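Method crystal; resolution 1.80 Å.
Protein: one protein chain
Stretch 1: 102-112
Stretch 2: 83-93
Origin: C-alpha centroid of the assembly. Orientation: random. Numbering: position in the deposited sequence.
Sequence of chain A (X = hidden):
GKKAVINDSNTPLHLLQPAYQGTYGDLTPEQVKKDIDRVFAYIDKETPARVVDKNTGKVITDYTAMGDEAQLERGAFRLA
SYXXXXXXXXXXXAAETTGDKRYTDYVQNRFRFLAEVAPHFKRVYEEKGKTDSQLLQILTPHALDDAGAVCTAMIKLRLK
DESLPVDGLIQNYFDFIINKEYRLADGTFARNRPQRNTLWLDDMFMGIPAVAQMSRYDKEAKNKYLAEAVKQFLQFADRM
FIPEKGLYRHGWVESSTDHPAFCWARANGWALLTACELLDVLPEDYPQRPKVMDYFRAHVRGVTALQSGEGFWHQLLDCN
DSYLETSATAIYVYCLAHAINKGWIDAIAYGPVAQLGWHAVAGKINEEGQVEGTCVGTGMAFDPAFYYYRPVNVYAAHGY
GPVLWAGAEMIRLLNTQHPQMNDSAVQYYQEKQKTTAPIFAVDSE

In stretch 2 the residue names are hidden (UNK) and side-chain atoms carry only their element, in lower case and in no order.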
# COMPACT_ATOMS: atom_id res chain seq x y z
N ARG A 102 25.64 -18.05 -32.18
CA ARG A 102 26.66 -17.92 -31.13
C ARG A 102 26.08 -18.30 -29.77
O ARG A 102 26.78 -18.85 -28.92
CB ARG A 102 27.21 -16.49 -31.04
CG ARG A 102 28.00 -16.00 -32.27
CD ARG A 102 28.55 -14.60 -31.96
NE ARG A 102 27.45 -13.73 -31.53
CZ ARG A 102 27.50 -12.79 -30.58
NH1 ARG A 102 28.61 -12.51 -29.91
NH2 ARG A 102 26.41 -12.12 -30.28
N TYR A 103 24.80 -17.97 -29.57
CA TYR A 103 24.16 -18.25 -28.30
C TYR A 103 24.08 -19.75 -28.03
O TYR A 103 24.43 -20.21 -26.93
CB TYR A 103 22.77 -17.62 -28.24
CG TYR A 103 22.72 -16.11 -28.38
CD1 TYR A 103 23.67 -15.29 -27.82
CD2 TYR A 103 21.66 -15.51 -29.02
CE1 TYR A 103 23.59 -13.92 -27.94
CE2 TYR A 103 21.56 -14.13 -29.12
CZ TYR A 103 22.51 -13.35 -28.56
OH TYR A 103 22.43 -11.97 -28.66
N THR A 104 23.67 -20.53 -29.02
CA THR A 104 23.63 -21.98 -28.82
C THR A 104 25.04 -22.59 -28.89
O THR A 104 25.30 -23.60 -28.22
CB THR A 104 22.66 -22.70 -29.74
OG1 THR A 104 22.67 -22.08 -31.02
CG2 THR A 104 21.23 -22.68 -29.14
N ASP A 105 25.96 -21.98 -29.65
CA ASP A 105 27.35 -22.47 -29.65
C ASP A 105 27.92 -22.44 -28.24
O ASP A 105 28.67 -23.34 -27.83
CB ASP A 105 28.25 -21.58 -30.50
CG ASP A 105 28.02 -21.74 -32.01
OD1 ASP A 105 27.27 -22.65 -32.42
OD2 ASP A 105 28.59 -20.91 -32.76
N TYR A 106 27.59 -21.40 -27.49
CA TYR A 106 28.02 -21.28 -26.11
C TYR A 106 27.53 -22.44 -25.26
O TYR A 106 28.26 -23.00 -24.47
CB TYR A 106 27.50 -19.96 -25.52
CG TYR A 106 27.77 -19.75 -24.06
CD1 TYR A 106 26.87 -20.19 -23.10
CD2 TYR A 106 28.91 -19.08 -23.63
CE1 TYR A 106 27.10 -20.00 -21.75
CE2 TYR A 106 29.15 -18.87 -22.25
CZ TYR A 106 28.23 -19.35 -21.34
OH TYR A 106 28.41 -19.19 -20.00
N VAL A 107 26.24 -22.75 -25.39
CA VAL A 107 25.63 -23.80 -24.59
C VAL A 107 26.20 -25.14 -25.01
O VAL A 107 26.54 -25.98 -24.18
CB VAL A 107 24.09 -23.78 -24.69
CG1 VAL A 107 23.50 -24.80 -23.73
CG2 VAL A 107 23.52 -22.34 -24.34
N GLN A 108 26.27 -25.36 -26.32
CA GLN A 108 26.92 -26.57 -26.84
C GLN A 108 28.30 -26.76 -26.22
O GLN A 108 28.64 -27.84 -25.72
CB GLN A 108 27.04 -26.47 -28.36
CG GLN A 108 25.72 -26.65 -29.14
CD GLN A 108 25.33 -28.10 -29.32
OE1 GLN A 108 26.10 -28.99 -28.98
NE2 GLN A 108 24.15 -28.34 -29.88
N ASN A 109 29.10 -25.71 -26.26
CA ASN A 109 30.46 -25.79 -25.79
C ASN A 109 30.55 -26.14 -24.32
O ASN A 109 31.30 -27.03 -23.94
CB ASN A 109 31.17 -24.49 -26.08
CG ASN A 109 32.56 -24.45 -25.53
OD1 ASN A 109 32.78 -23.94 -24.44
ND2 ASN A 109 33.51 -25.02 -26.27
N ARG A 110 29.77 -25.44 -23.49
CA ARG A 110 29.80 -25.71 -22.04
C ARG A 110 29.27 -27.09 -21.69
O ARG A 110 29.85 -27.78 -20.85
CB ARG A 110 29.05 -24.62 -21.26
CG ARG A 110 29.60 -23.19 -21.44
CD ARG A 110 31.07 -23.12 -21.32
NE ARG A 110 31.57 -21.74 -21.25
CZ ARG A 110 31.78 -20.94 -22.29
NH1 ARG A 110 31.44 -21.31 -23.52
NH2 ARG A 110 32.31 -19.75 -22.10
N PHE A 111 28.17 -27.49 -22.31
CA PHE A 111 27.62 -28.83 -22.06
C PHE A 111 28.53 -29.94 -22.53
O PHE A 111 28.68 -30.95 -21.85
CB PHE A 111 26.23 -29.00 -22.71
CG PHE A 111 25.11 -28.25 -22.03
CD1 PHE A 111 25.26 -27.66 -20.79
CD2 PHE A 111 23.85 -28.23 -22.62
CE1 PHE A 111 24.22 -27.05 -20.18
CE2 PHE A 111 22.78 -27.60 -21.98
CZ PHE A 111 22.99 -26.99 -20.81
N ARG A 112 29.15 -29.78 -23.69
CA ARG A 112 30.06 -30.82 -24.17
C ARG A 112 31.30 -30.93 -23.26
O ARG A 112 31.80 -32.01 -23.05
CB ARG A 112 30.47 -30.55 -25.63
CG ARG A 112 29.32 -30.80 -26.57
CD ARG A 112 29.60 -30.37 -27.98
NE ARG A 112 28.38 -30.53 -28.75
CZ ARG A 112 27.99 -31.66 -29.33
NH1 ARG A 112 28.74 -32.74 -29.30
NH2 ARG A 112 26.84 -31.70 -29.97
N UNK A 83 21.56 -21.00 -11.23
CA UNK A 83 21.57 -19.70 -11.94
C UNK A 83 22.02 -19.88 -13.37
O UNK A 83 21.44 -19.30 -14.30
c UNK A 83 22.42 -18.66 -11.21
c UNK A 83 22.02 -18.36 -9.79
o UNK A 83 23.42 -18.46 -7.88
o UNK A 83 22.87 -20.34 -8.80
c UNK A 83 22.84 -19.11 -8.76
N UNK A 84 23.05 -20.70 -13.58
CA UNK A 84 23.51 -20.89 -14.95
C UNK A 84 22.60 -21.82 -15.73
O UNK A 84 22.51 -21.70 -16.95
c UNK A 84 25.46 -16.66 -14.82
c UNK A 84 25.77 -18.89 -15.65
n UNK A 84 26.88 -19.39 -17.51
c UNK A 84 26.40 -20.56 -16.99
c UNK A 84 26.19 -16.16 -15.88
c UNK A 84 26.73 -16.99 -16.83
c UNK A 84 26.50 -18.35 -16.72
c UNK A 84 25.01 -21.29 -14.99
c UNK A 84 25.75 -20.32 -15.84
c UNK A 84 25.23 -18.03 -14.70
N UNK A 85 21.90 -22.74 -15.04
CA UNK A 85 20.83 -23.51 -15.68
C UNK A 85 19.85 -22.54 -16.35
O UNK A 85 19.43 -22.74 -17.52
N UNK A 86 19.53 -21.46 -15.66
CA UNK A 86 18.65 -20.46 -16.28
C UNK A 86 19.33 -19.83 -17.49
O UNK A 86 18.72 -19.67 -18.59
c UNK A 86 17.55 -20.03 -14.04
c UNK A 86 18.20 -19.38 -15.25
c UNK A 86 17.26 -18.36 -15.94
N UNK A 87 20.61 -19.49 -17.36
CA UNK A 87 21.35 -18.87 -18.48
C UNK A 87 21.35 -19.77 -19.70
O UNK A 87 21.17 -19.30 -20.84
c UNK A 87 23.63 -17.99 -19.24
o UNK A 87 22.74 -17.60 -16.98
c UNK A 87 22.78 -18.55 -18.05
N UNK A 88 21.56 -21.07 -19.48
CA UNK A 88 21.56 -21.99 -20.62
C UNK A 88 20.21 -22.02 -21.35
O UNK A 88 20.15 -22.01 -22.58
c UNK A 88 25.95 -23.79 -18.65
c UNK A 88 21.94 -23.40 -20.19
c UNK A 88 25.74 -23.20 -19.89
o UNK A 88 27.23 -23.89 -18.15
c UNK A 88 24.88 -24.23 -17.91
c UNK A 88 24.45 -23.08 -20.40
c UNK A 88 23.35 -23.53 -19.65
c UNK A 88 23.59 -24.12 -18.42
N UNK A 89 19.12 -22.11 -20.58
CA UNK A 89 17.76 -22.06 -21.18
C UNK A 89 17.52 -20.75 -21.90
O UNK A 89 16.94 -20.75 -23.00
o UNK A 89 16.43 -23.71 -19.89
c UNK A 89 16.65 -22.31 -20.12
N UNK A 90 17.96 -19.65 -21.31
CA UNK A 90 17.85 -18.33 -21.94
C UNK A 90 18.51 -18.26 -23.31
O UNK A 90 17.94 -17.72 -24.29
c UNK A 90 18.44 -17.27 -21.03
N UNK A 91 19.73 -18.78 -23.38
CA UNK A 91 20.51 -18.74 -24.63
C UNK A 91 19.98 -19.67 -25.70
O UNK A 91 20.04 -19.34 -26.90
c UNK A 91 22.80 -16.60 -24.42
c UNK A 91 24.08 -18.39 -23.03
c UNK A 91 22.70 -17.91 -23.56
c UNK A 91 21.98 -19.05 -24.31
N UNK A 92 19.43 -20.82 -25.29
CA UNK A 92 18.72 -21.68 -26.24
C UNK A 92 17.57 -20.89 -26.85
O UNK A 92 17.35 -20.88 -28.07
c UNK A 92 18.22 -22.97 -25.56
c UNK A 92 19.39 -23.87 -25.15
c UNK A 92 19.00 -24.92 -24.10
c UNK A 92 17.23 -23.77 -26.47
N UNK A 93 16.84 -20.18 -26.01
CA UNK A 93 15.72 -19.39 -26.50
C UNK A 93 16.19 -18.23 -27.36
O UNK A 93 15.59 -17.95 -28.41
c UNK A 93 14.86 -18.87 -25.33

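Position 83 carries three side-chain carbons in a row, the third bearing two oxygens: a carboxylate two methylenes from CA, hence Glu 83. Its side chain is out of reach of stretch 1 and takes no part in the contact.

Position 84 has one carbon followed by fused five- and six-membered rings holding eight carbons and one nitrogen, and the ring nitrogen meets Tyr 106 OH. Only an indole fits, so this is Trp 84. Its NE1 donates to Tyr 106 OH at 2.9 Å, with an N-H...acceptor angle of 177°; Tyr 106 OH lies near the indole plane, where the N-H points, and NE1 in turn lies near the plane of the Tyr 106 ring.

Position 85 has no side-chain atoms and is Gly 85; an ideal CB there would point away from stretch 1. Position 86 has one carbon carrying two more, a fork at CB that identifies Val 86, out of reach of the partner.

At position 87 CB carries one oxygen and one carbon, giving Thr 87, which makes no contact with stretch 1.

Position 88 shows one carbon, then a six-carbon ring bearing an oxygen; the side chain packs on Phe 111, Val 107, Tyr 106 and Arg 110. This is Tyr 88. Its CD2 lies 3.5 Å from Phe 111 CE1, and the Phe 111 edge meets the Tyr 88 face with centroids 4.6 Å apart and planes at 56°. Tyr 106 CE1 is 3.9 Å from Tyr 88 CE1.

Position 89 has one carbon then one oxygen, so it is Ser 89, its CA-to-CB bond directed away. Position 90 has a lone carbon, Ala 90, pointing sideways without contact.

Position 91 has four carbons forked at the second, which meet Tyr 103, Tyr 106 and Val 107: the mark of Leu 91. Leu 91 CD1 reaches Tyr 106 CD1 at 3.3 Å, CD2 lies 3.7 Å from Tyr 103 CD1, and CB is 3.6 Å from Val 107 CG2.

Position 92 also has four carbons, but forked at the first with one arm two carbons long; one carbon approaches Val 107. This is Ile 92. Although CB points away, Ile 92 CG1 comes within 4.4 Å of Val 107 CG1, and Thr 104 CG2 is 4.0 Å from CA of Ile 92. Position 93, a single carbon directed away, is Ala 93.

The helix axes approach to 8.1 Å with their directions 142° apart, and the two stretches bury 516 Å², both sides summed. Tyr 88 forms a knob among Tyr 106, Val 107, Arg 110 and Phe 111. Packing is thus mainly apolar, and the Trp 84 to Tyr 106 bond is its one hydrogen bond across the stretches.

Stretch 2 83-93: EWGVTYSALIA
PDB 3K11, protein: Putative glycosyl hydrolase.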